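PDB 5MQ6: polycyclic ketone monooxygenase from Myceliophthora thermophila, which uses FAD and NADPH to insert one oxygen atom next to a ketone carbonyl, turning ketones, bulky polycyclic ones above all, into esters or lactones. Local coordinates for residues W579-F590 with A618-Q628; I496-K507 with C520-F528. All blocks are in the same frame, centred on the assembly; numbering follows the deposited sequence.

How the contacts relate
Followed from the N terminus, the chain reaches contact 2 first: it leaves strand 495-497, turns into helix 504-511 and comes back as C520-F528, so only 12 residues separate the two segments. Contact 1 opens later, at the end of helix 573-585; 27 residues lie between F590 and A618, and A618-Q628 carries the last turn of helix 616-621 and the loop after it. The two loops are therefore in series and neither nest nor cross. The centres of contacts 1 and 2 are about 22 Å apart, and the two do not touch. Helix 573-585 links them: E576 forms a salt bridge with K507 of contact 2, while the C-terminal end of the same helix supplies contact 1.

Contact 1. Residues W579-F590 with A618-Q628; sequences WSFEIMKHAGWF and AKRARSGNLSQ
H586, just beyond the C-terminal end of helix 573-585, meets S627 in the loop that a type I turn, A621 to G624, leads out of helix 616-621. H586 ND1 and S627 OG are 2.8 Å apart and nearly straight at 167°, a hydrogen bond in which either could be the donor. The opposite ring nitrogen, NE2, completes a His-carboxylate pair by giving its hydrogen to E582 OE2, which lies in the ring plane, although the carboxylate is met from above its own plane. With both nitrogens bonded, the imidazole is held against rotation. L626 CD2 sits over one of its faces, a CH-pi contact 4.1 Å from the ring centroid. The same methyl meets I583 CD1 at 3.8 Å, the two side chains crossing at about a right angle; W579, through CZ2 and CH2, crosses L626 just as squarely and touches both its methyls. At the turn, M584 and R622 run alongside each other, pointing the same way, with M584 CE 3.4 Å from R622 CG. The methionine chain is extended beyond CG (chi2 177°), which carries CE over the centre of the F581 ring. S580 CB lies over one face of the R622 guanidinium, whose NE donates to the carbonyl of A513 and whose NH1 forms a salt bridge with E577. At the C-terminal end of 579-590, F590 turns its edge to L626 O, 3.3 Å from F590 CZ. One water bridges the two backbones, donating to I583 O at 2.7 Å and to N625 O at 2.8 Å.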
loop_
_atom_site.group_PDB
_atom_site.type_symbol
_atom_site.label_atom_id
_atom_site.label_comp_id
_atom_site.label_asym_id
_atom_site.label_seq_id
_atom_site.Cartn_x
_atom_site.Cartn_y
_atom_site.Cartn_z
ATOM N N TRP A 579 19.577 -10.112 12.618
ATOM C CA TRP A 579 19.013 -9.534 11.411
ATOM C C TRP A 579 18.669 -8.062 11.761
ATOM O O TRP A 579 18.957 -7.123 10.988
ATOM C CB TRP A 579 17.773 -10.371 10.973
ATOM C CG TRP A 579 17.131 -9.750 9.757
ATOM C CD1 TRP A 579 16.022 -9.067 9.705
ATOM C CD2 TRP A 579 17.704 -9.729 8.460
ATOM N NE1 TRP A 579 15.813 -8.605 8.405
ATOM C CE2 TRP A 579 16.862 -8.993 7.637
ATOM C CE3 TRP A 579 18.867 -10.273 7.919
ATOM C CZ2 TRP A 579 17.121 -8.780 6.332
ATOM C CZ3 TRP A 579 19.146 -10.041 6.598
ATOM C CH2 TRP A 579 18.258 -9.344 5.811
ATOM N N SER A 580 18.148 -7.875 13.002
ATOM C CA SER A 580 17.781 -6.564 13.507
ATOM C C SER A 580 18.986 -5.618 13.636
ATOM O O SER A 580 18.852 -4.433 13.272
ATOM C CB SER A 580 16.903 -6.626 14.779
ATOM O OG SER A 580 15.873 -7.563 14.687
ATOM N N PHE A 581 20.152 -6.137 14.067
ATOM C CA PHE A 581 21.392 -5.354 14.056
ATOM C C PHE A 581 21.830 -5.106 12.613
ATOM O O PHE A 581 22.364 -4.056 12.300
ATOM C CB PHE A 581 22.488 -5.962 14.948
ATOM C CG PHE A 581 22.317 -5.615 16.390
ATOM C CD1 PHE A 581 21.325 -6.224 17.127
ATOM C CD2 PHE A 581 23.042 -4.558 16.969
ATOM C CE1 PHE A 581 21.067 -5.854 18.440
ATOM C CE2 PHE A 581 22.810 -4.178 18.302
ATOM C CZ PHE A 581 21.807 -4.818 19.045
ATOM N N GLU A 582 21.588 -6.044 11.702
ATOM C CA GLU A 582 21.817 -5.735 10.267
ATOM C C GLU A 582 20.981 -4.513 9.847
ATOM O O GLU A 582 21.524 -3.590 9.224
ATOM C CB GLU A 582 21.604 -6.930 9.348
ATOM C CG GLU A 582 21.719 -6.726 7.877
ATOM C CD GLU A 582 23.149 -6.383 7.419
ATOM O OE1 GLU A 582 24.107 -6.533 8.201
ATOM O OE2 GLU A 582 23.299 -5.968 6.227
ATOM N N ILE A 583 19.700 -4.495 10.204
ATOM C CA ILE A 583 18.837 -3.424 9.778
ATOM C C ILE A 583 19.385 -2.060 10.352
ATOM O O ILE A 583 19.432 -1.038 9.607
ATOM C CB ILE A 583 17.390 -3.679 10.208
ATOM C CG1 ILE A 583 16.807 -4.949 9.469
ATOM C CG2 ILE A 583 16.552 -2.371 10.099
ATOM C CD1 ILE A 583 16.717 -4.860 7.937
ATOM N N MET A 584 19.821 -2.063 11.607
ATOM C CA MET A 584 20.357 -0.854 12.271
ATOM C C MET A 584 21.535 -0.290 11.493
ATOM O O MET A 584 21.642 0.934 11.295
ATOM C CB MET A 584 20.841 -1.170 13.650
ATOM C CG MET A 584 19.745 -1.427 14.655
ATOM S SD MET A 584 20.524 -1.871 16.252
ATOM C CE MET A 584 19.214 -2.682 17.092
ATOM N N LYS A 585 22.367 -1.196 10.955
ATOM C CA LYS A 585 23.516 -0.793 10.143
ATOM C C LYS A 585 23.115 0.034 8.883
ATOM O O LYS A 585 23.922 0.785 8.320
ATOM C CB LYS A 585 24.246 -2.052 9.786
ATOM C CG LYS A 585 25.513 -1.863 9.039
ATOM C CD LYS A 585 26.280 -3.156 8.999
ATOM C CE LYS A 585 25.976 -3.936 7.793
ATOM N NZ LYS A 585 26.613 -5.266 7.984
ATOM N N HIS A 586 21.885 -0.159 8.411
ATOM C CA HIS A 586 21.400 0.507 7.209
ATOM C C HIS A 586 20.626 1.818 7.428
ATOM O O HIS A 586 20.217 2.452 6.433
ATOM C CB HIS A 586 20.500 -0.481 6.446
ATOM C CG HIS A 586 21.248 -1.597 5.817
ATOM N ND1 HIS A 586 21.639 -1.577 4.509
ATOM C CD2 HIS A 586 21.707 -2.770 6.323
ATOM C CE1 HIS A 586 22.268 -2.707 4.220
ATOM N NE2 HIS A 586 22.370 -3.427 5.323
ATOM N N ALA A 587 20.446 2.233 8.701
ATOM C CA ALA A 587 19.540 3.302 9.106
ATOM C C ALA A 587 19.965 4.687 8.581
ATOM O O ALA A 587 19.123 5.522 8.259
ATOM C CB ALA A 587 19.368 3.305 10.632
ATOM N N GLY A 588 21.253 4.893 8.448
ATOM C CA GLY A 588 21.802 6.149 7.906
ATOM C C GLY A 588 21.255 6.491 6.527
ATOM O O GLY A 588 21.003 7.647 6.260
ATOM N N TRP A 589 20.998 5.494 5.691
ATOM C CA TRP A 589 20.339 5.750 4.405
ATOM C C TRP A 589 19.067 6.585 4.596
ATOM O O TRP A 589 18.815 7.524 3.850
ATOM C CB TRP A 589 20.025 4.454 3.640
ATOM C CG TRP A 589 19.674 4.748 2.255
ATOM C CD1 TRP A 589 18.448 5.088 1.783
ATOM C CD2 TRP A 589 20.553 4.778 1.144
ATOM N NE1 TRP A 589 18.511 5.326 0.415
ATOM C CE2 TRP A 589 19.787 5.160 0.008
ATOM C CE3 TRP A 589 21.930 4.529 0.988
ATOM C CZ2 TRP A 589 20.351 5.311 -1.272
ATOM C CZ3 TRP A 589 22.491 4.664 -0.259
ATOM C CH2 TRP A 589 21.701 5.082 -1.386
ATOM N N PHE A 590 18.306 6.274 5.634
ATOM C CA PHE A 590 16.974 6.859 5.789
ATOM C C PHE A 590 16.885 8.193 6.521
ATOM O O PHE A 590 15.796 8.761 6.696
ATOM C CB PHE A 590 15.992 5.796 6.235
ATOM C CG PHE A 590 16.004 4.570 5.324
ATOM C CD1 PHE A 590 15.268 4.555 4.144
ATOM C CD2 PHE A 590 16.787 3.479 5.610
ATOM C CE1 PHE A 590 15.336 3.474 3.253
ATOM C CE2 PHE A 590 16.816 2.352 4.757
ATOM C CZ PHE A 590 16.062 2.340 3.566
ATOM N N ALA A 618 18.193 3.633 18.298
ATOM C CA ALA A 618 18.534 2.377 17.653
ATOM C C ALA A 618 17.342 1.390 17.707
ATOM O O ALA A 618 17.082 0.597 16.762
ATOM C CB ALA A 618 19.834 1.796 18.230
ATOM N N LYS A 619 16.565 1.510 18.768
ATOM C CA LYS A 619 15.301 0.817 18.774
ATOM C C LYS A 619 14.382 1.263 17.631
ATOM O O LYS A 619 13.743 0.467 16.995
ATOM C CB LYS A 619 14.604 1.007 20.092
ATOM C CG LYS A 619 13.332 0.196 20.285
ATOM C CD LYS A 619 12.761 0.410 21.677
ATOM C CE LYS A 619 11.299 0.714 21.668
ATOM N NZ LYS A 619 10.785 0.495 23.033
ATOM N N ARG A 620 14.334 2.550 17.360
ATOM C CA ARG A 620 13.560 3.054 16.217
ATOM C C ARG A 620 14.156 2.631 14.891
ATOM O O ARG A 620 13.465 2.215 14.005
ATOM C CB ARG A 620 13.457 4.552 16.283
ATOM C CG ARG A 620 12.605 4.956 17.480
ATOM C CD ARG A 620 11.502 5.945 17.144
ATOM N NE ARG A 620 12.089 7.240 16.954
ATOM C CZ ARG A 620 12.494 8.023 17.948
ATOM N NH1 ARG A 620 12.379 7.641 19.237
ATOM N NH2 ARG A 620 13.028 9.206 17.656
ATOM N N ALA A 621 15.452 2.654 14.802
ATOM C CA ALA A 621 16.102 2.249 13.622
ATOM C C ALA A 621 15.804 0.782 13.287
ATOM O O ALA A 621 15.844 0.394 12.131
ATOM C CB ALA A 621 17.573 2.400 13.839
ATOM N N ARG A 622 15.521 -0.037 14.297
ATOM C CA ARG A 622 15.302 -1.439 14.028
ATOM C C ARG A 622 14.113 -1.645 13.106
ATOM O O ARG A 622 13.992 -2.740 12.523
ATOM C CB ARG A 622 14.907 -2.178 15.321
ATOM C CG ARG A 622 15.984 -2.348 16.250
ATOM C CD ARG A 622 15.457 -2.952 17.554
ATOM N NE ARG A 622 15.172 -4.390 17.380
ATOM C CZ ARG A 622 15.807 -5.409 17.960
ATOM N NH1 ARG A 622 16.814 -5.235 18.809
ATOM N NH2 ARG A 622 15.436 -6.633 17.653
ATOM N N SER A 623 13.185 -0.680 13.024
ATOM C CA SER A 623 12.000 -0.935 12.247
ATOM C C SER A 623 12.100 -0.598 10.788
ATOM O O SER A 623 11.147 -0.854 10.052
ATOM C CB SER A 623 10.752 -0.281 12.885
ATOM O OG SER A 623 10.831 1.105 12.622
ATOM N N GLY A 624 13.250 -0.103 10.335
ATOM C CA GLY A 624 13.428 0.265 8.924
ATOM C C GLY A 624 13.866 -0.890 8.096
ATOM O O GLY A 624 13.670 -2.039 8.475
ATOM N N ASN A 625 14.464 -0.569 6.958
ATOM C CA ASN A 625 14.748 -1.482 5.912
ATOM C C ASN A 625 16.222 -1.536 5.575
ATOM O O ASN A 625 17.019 -0.717 5.982
ATOM C CB ASN A 625 13.982 -1.025 4.676
ATOM C CG ASN A 625 12.553 -1.538 4.620
ATOM O OD1 ASN A 625 12.178 -2.422 5.304
ATOM N ND2 ASN A 625 11.790 -1.014 3.671
ATOM N N LEU A 626 16.592 -2.563 4.827
ATOM C CA LEU A 626 17.865 -2.605 4.187
ATOM C C LEU A 626 17.895 -1.377 3.251
ATOM O O LEU A 626 16.855 -0.831 2.929
ATOM C CB LEU A 626 17.940 -3.871 3.396
ATOM C CG LEU A 626 17.822 -5.187 4.120
ATOM C CD1 LEU A 626 17.773 -6.262 3.078
ATOM C CD2 LEU A 626 19.066 -5.413 4.961
ATOM N N SER A 627 19.088 -0.924 2.858
ATOM C CA SER A 627 19.268 0.312 2.113
ATOM C C SER A 627 19.719 0.047 0.655
ATOM O O SER A 627 20.079 1.008 -0.052
ATOM C CB SER A 627 20.286 1.220 2.807
ATOM O OG SER A 627 21.571 0.623 2.827
ATOM N N GLN A 628 19.722 -1.228 0.219
ATOM C CA GLN A 628 20.348 -1.574 -1.018
ATOM C C GLN A 628 19.450 -1.940 -2.179
ATOM O O GLN A 628 19.959 -2.298 -3.253
ATOM C CB GLN A 628 21.355 -2.657 -0.778
ATOM C CG GLN A 628 22.414 -2.323 0.287
ATOM C CD GLN A 628 23.400 -1.258 -0.139
ATOM O OE1 GLN A 628 24.261 -1.534 -0.929
ATOM N NE2 GLN A 628 23.278 -0.025 0.388
HETATM O O HOH W 1 17.744 0.633 8.268
#

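Contact 2. Residues I496-K507 with C520-F528; sequences IYGRGGKSLDDK and CSNGFPNLF
The backbones meet at R499 and G523, where R499 N donates to G523 O, within the type II turn from S521 to F524, over 2.9 Å with an N-H...O angle of 162°. F524 fills the bend between strand 495-497 and helix 504-511. L504 CD1 lies over one ring face, a CH-pi contact 3.9 Å from the centroid, and I496 CG2 touches F524 CD2 at 4.0 Å. Having CG beside the backbone N (chi1 -54°) puts F524 CE2 3.3 Å from K502 O. K507, with its chain fully extended, runs antiparallel to the F524 side chain along the ring edge, CD nearest CE1; its NZ donates to N522 O at 2.7 Å, in the carbonyl plane on a lone pair, and to S521 OG at 2.9 Å. E576 adds a salt bridge to the same ammonium. A methionine in its place would probably leave N522 O without this donor and the E576 carboxylate without its positive mate. Strands 495-497 and 527-529 belong to one mixed sheet, pairing with 181-189 and 218-221 respectively, and the I496 side chain is about 9 Å from the bound FAD. Around this core, P525 lies against strands 181-189 and 567-571, and L504 touches helix 488-492, while R499 pairs with D190 and E570.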
loop_
_atom_site.group_PDB
_atom_site.type_symbol
_atom_site.label_atom_id
_atom_site.label_comp_id
_atom_site.label_asym_id
_atom_site.label_seq_id
_atom_site.Cartn_x
_atom_site.Cartn_y
_atom_site.Cartn_z
ATOM N N ILE A 496 -2.134 -10.507 18.200
ATOM C CA ILE A 496 -1.425 -11.750 17.891
ATOM C C ILE A 496 -0.727 -12.232 19.139
ATOM O O ILE A 496 0.116 -11.494 19.674
ATOM C CB ILE A 496 -0.407 -11.585 16.736
ATOM C CG1 ILE A 496 -1.152 -11.116 15.497
ATOM C CG2 ILE A 496 0.273 -12.933 16.383
ATOM C CD1 ILE A 496 -0.391 -10.964 14.216
ATOM N N TYR A 497 -1.077 -13.456 19.598
ATOM C CA TYR A 497 -0.485 -14.000 20.839
ATOM C C TYR A 497 0.205 -15.289 20.461
ATOM O O TYR A 497 -0.396 -16.123 19.844
ATOM C CB TYR A 497 -1.521 -14.273 21.916
ATOM C CG TYR A 497 -2.282 -13.019 22.270
ATOM C CD1 TYR A 497 -1.722 -12.021 23.103
ATOM C CD2 TYR A 497 -3.549 -12.790 21.729
ATOM C CE1 TYR A 497 -2.440 -10.880 23.430
ATOM C CE2 TYR A 497 -4.281 -11.626 22.033
ATOM C CZ TYR A 497 -3.720 -10.683 22.887
ATOM O OH TYR A 497 -4.478 -9.570 23.135
ATOM N N GLY A 498 1.459 -15.447 20.835
ATOM C CA GLY A 498 2.194 -16.640 20.525
ATOM C C GLY A 498 2.493 -17.523 21.742
ATOM O O GLY A 498 1.672 -17.642 22.656
ATOM N N ARG A 499 3.692 -18.125 21.741
ATOM C CA ARG A 499 4.132 -18.963 22.855
ATOM C C ARG A 499 4.022 -18.216 24.197
ATOM O O ARG A 499 4.401 -17.056 24.323
ATOM C CB ARG A 499 5.570 -19.492 22.677
ATOM C CG ARG A 499 5.746 -20.445 21.520
ATOM C CD ARG A 499 7.169 -21.039 21.522
ATOM N NE ARG A 499 7.181 -22.161 20.616
ATOM C CZ ARG A 499 6.590 -23.364 20.826
ATOM N NH1 ARG A 499 5.902 -23.626 21.949
ATOM N NH2 ARG A 499 6.670 -24.317 19.886
ATOM N N GLY A 500 3.534 -18.926 25.199
ATOM C CA GLY A 500 3.299 -18.336 26.503
ATOM C C GLY A 500 2.307 -17.216 26.517
ATOM O O GLY A 500 2.354 -16.409 27.412
ATOM N N GLY A 501 1.417 -17.137 25.538
ATOM C CA GLY A 501 0.512 -15.984 25.443
ATOM C C GLY A 501 1.133 -14.616 25.173
ATOM O O GLY A 501 0.421 -13.596 25.213
ATOM N N LYS A 502 2.445 -14.574 24.895
ATOM C CA LYS A 502 3.154 -13.347 24.493
ATOM C C LYS A 502 2.547 -12.600 23.231
ATOM O O LYS A 502 2.376 -13.184 22.135
ATOM C CB LYS A 502 4.580 -13.722 24.153
ATOM C CG LYS A 502 5.558 -12.561 24.229
ATOM C CD LYS A 502 7.038 -12.983 24.173
ATOM C CE LYS A 502 7.590 -13.018 22.740
ATOM N NZ LYS A 502 8.686 -14.011 22.530
ATOM N N SER A 503 2.279 -11.304 23.400
ATOM C CA SER A 503 1.718 -10.454 22.364
ATOM C C SER A 503 2.766 -9.971 21.369
ATOM O O SER A 503 3.802 -9.371 21.743
ATOM C CB SER A 503 1.057 -9.227 22.954
ATOM O OG SER A 503 0.916 -8.305 21.860
ATOM N N LEU A 504 2.497 -10.174 20.095
ATOM C CA LEU A 504 3.482 -9.748 19.078
ATOM C C LEU A 504 3.733 -8.246 19.229
ATOM O O LEU A 504 4.894 -7.763 19.188
ATOM C CB LEU A 504 3.014 -10.090 17.645
ATOM C CG LEU A 504 3.997 -9.727 16.514
ATOM C CD1 LEU A 504 5.361 -10.357 16.743
ATOM C CD2 LEU A 504 3.473 -10.143 15.170
ATOM N N ASP A 505 2.642 -7.515 19.413
ATOM C CA ASP A 505 2.769 -6.074 19.409
ATOM C C ASP A 505 3.498 -5.565 20.637
ATOM O O ASP A 505 4.266 -4.645 20.573
ATOM C CB ASP A 505 1.421 -5.363 19.242
ATOM C CG ASP A 505 1.604 -3.896 18.937
ATOM O OD1 ASP A 505 2.355 -3.555 17.988
ATOM O OD2 ASP A 505 1.053 -3.089 19.710
ATOM N N ASP A 506 3.259 -6.167 21.766
ATOM C CA ASP A 506 3.999 -5.771 22.967
ATOM C C ASP A 506 5.480 -6.023 22.782
ATOM O O ASP A 506 6.295 -5.141 23.048
ATOM C CB ASP A 506 3.481 -6.492 24.179
ATOM C CG ASP A 506 2.026 -6.128 24.500
ATOM O OD1 ASP A 506 1.531 -5.041 24.106
ATOM O OD2 ASP A 506 1.356 -6.962 25.153
ATOM N N LYS A 507 5.846 -7.194 22.249
ATOM C CA LYS A 507 7.274 -7.424 21.902
ATOM C C LYS A 507 7.804 -6.303 20.986
ATOM O O LYS A 507 8.860 -5.704 21.225
ATOM C CB LYS A 507 7.431 -8.756 21.198
ATOM C CG LYS A 507 8.860 -9.221 20.937
ATOM C CD LYS A 507 8.892 -10.513 20.149
ATOM C CE LYS A 507 10.277 -10.772 19.565
ATOM N NZ LYS A 507 10.298 -11.945 18.633
ATOM N N CYS A 520 8.985 -13.220 9.644
ATOM C CA CYS A 520 8.582 -14.022 10.852
ATOM C C CYS A 520 9.287 -13.466 12.081
ATOM O O CYS A 520 10.249 -12.688 11.952
ATOM C CB CYS A 520 8.940 -15.488 10.628
ATOM S SG CYS A 520 10.732 -15.709 10.445
ATOM N N SER A 521 8.856 -13.893 13.267
ATOM C CA SER A 521 9.350 -13.431 14.577
ATOM C C SER A 521 9.359 -14.604 15.620
ATOM O O SER A 521 8.444 -15.511 15.662
ATOM C CB SER A 521 8.468 -12.323 15.119
ATOM O OG SER A 521 9.178 -11.472 16.029
ATOM N N ASN A 522 10.377 -14.549 16.458
ATOM C CA ASN A 522 10.565 -15.515 17.515
ATOM C C ASN A 522 9.456 -15.452 18.525
ATOM O O ASN A 522 9.055 -14.357 18.973
ATOM C CB ASN A 522 11.919 -15.341 18.209
ATOM C CG ASN A 522 12.086 -16.320 19.338
ATOM O OD1 ASN A 522 11.874 -15.914 20.425
ATOM N ND2 ASN A 522 12.282 -17.651 19.053
ATOM N N GLY A 523 8.990 -16.628 18.901
ATOM C CA GLY A 523 7.771 -16.776 19.782
ATOM C C GLY A 523 6.475 -17.024 19.059
ATOM O O GLY A 523 5.470 -17.214 19.695
ATOM N N PHE A 524 6.520 -17.055 17.722
ATOM C CA PHE A 524 5.366 -17.021 16.804
ATOM C C PHE A 524 5.583 -18.003 15.721
ATOM O O PHE A 524 5.647 -17.631 14.562
ATOM C CB PHE A 524 5.058 -15.582 16.287
ATOM C CG PHE A 524 4.882 -14.582 17.427
ATOM C CD1 PHE A 524 5.992 -13.985 17.998
ATOM C CD2 PHE A 524 3.653 -14.348 17.965
ATOM C CE1 PHE A 524 5.897 -13.133 19.059
ATOM C CE2 PHE A 524 3.509 -13.487 19.045
ATOM C CZ PHE A 524 4.644 -12.881 19.604
ATOM N N PRO A 525 5.715 -19.313 16.122
ATOM C CA PRO A 525 5.983 -20.411 15.188
ATOM C C PRO A 525 4.880 -20.540 14.180
ATOM O O PRO A 525 3.733 -20.274 14.504
ATOM C CB PRO A 525 6.057 -21.665 16.104
ATOM C CG PRO A 525 5.199 -21.312 17.261
ATOM C CD PRO A 525 5.265 -19.841 17.429
ATOM N N ASN A 526 5.239 -20.943 12.951
ATOM C CA ASN A 526 4.278 -21.146 11.905
ATOM C C ASN A 526 3.475 -19.937 11.536
ATOM O O ASN A 526 2.446 -20.069 10.917
ATOM C CB ASN A 526 3.405 -22.390 12.155
ATOM C CG ASN A 526 4.179 -23.672 11.954
ATOM O OD1 ASN A 526 5.412 -23.645 11.824
ATOM N ND2 ASN A 526 3.457 -24.822 11.921
ATOM N N LEU A 527 3.986 -18.751 11.795
ATOM C CA LEU A 527 3.321 -17.494 11.354
ATOM C C LEU A 527 4.296 -16.820 10.470
ATOM O O LEU A 527 5.473 -16.687 10.816
ATOM C CB LEU A 527 3.100 -16.569 12.547
ATOM C CG LEU A 527 2.575 -15.156 12.250
ATOM C CD1 LEU A 527 1.162 -15.166 11.631
ATOM C CD2 LEU A 527 2.640 -14.277 13.498
ATOM N N PHE A 528 3.800 -16.356 9.330
ATOM C CA PHE A 528 4.565 -15.563 8.410
ATOM C C PHE A 528 3.789 -14.382 7.900
ATOM O O PHE A 528 2.583 -14.438 7.872
ATOM C CB PHE A 528 5.040 -16.453 7.210
ATOM C CG PHE A 528 5.990 -17.549 7.621
ATOM C CD1 PHE A 528 7.397 -17.320 7.673
ATOM C CD2 PHE A 528 5.522 -18.796 7.903
ATOM C CE1 PHE A 528 8.236 -18.360 8.019
ATOM C CE2 PHE A 528 6.386 -19.836 8.301
ATOM C CZ PHE A 528 7.719 -19.631 8.295
HETATM O O HOH W 2 11.280 -13.452 21.276
#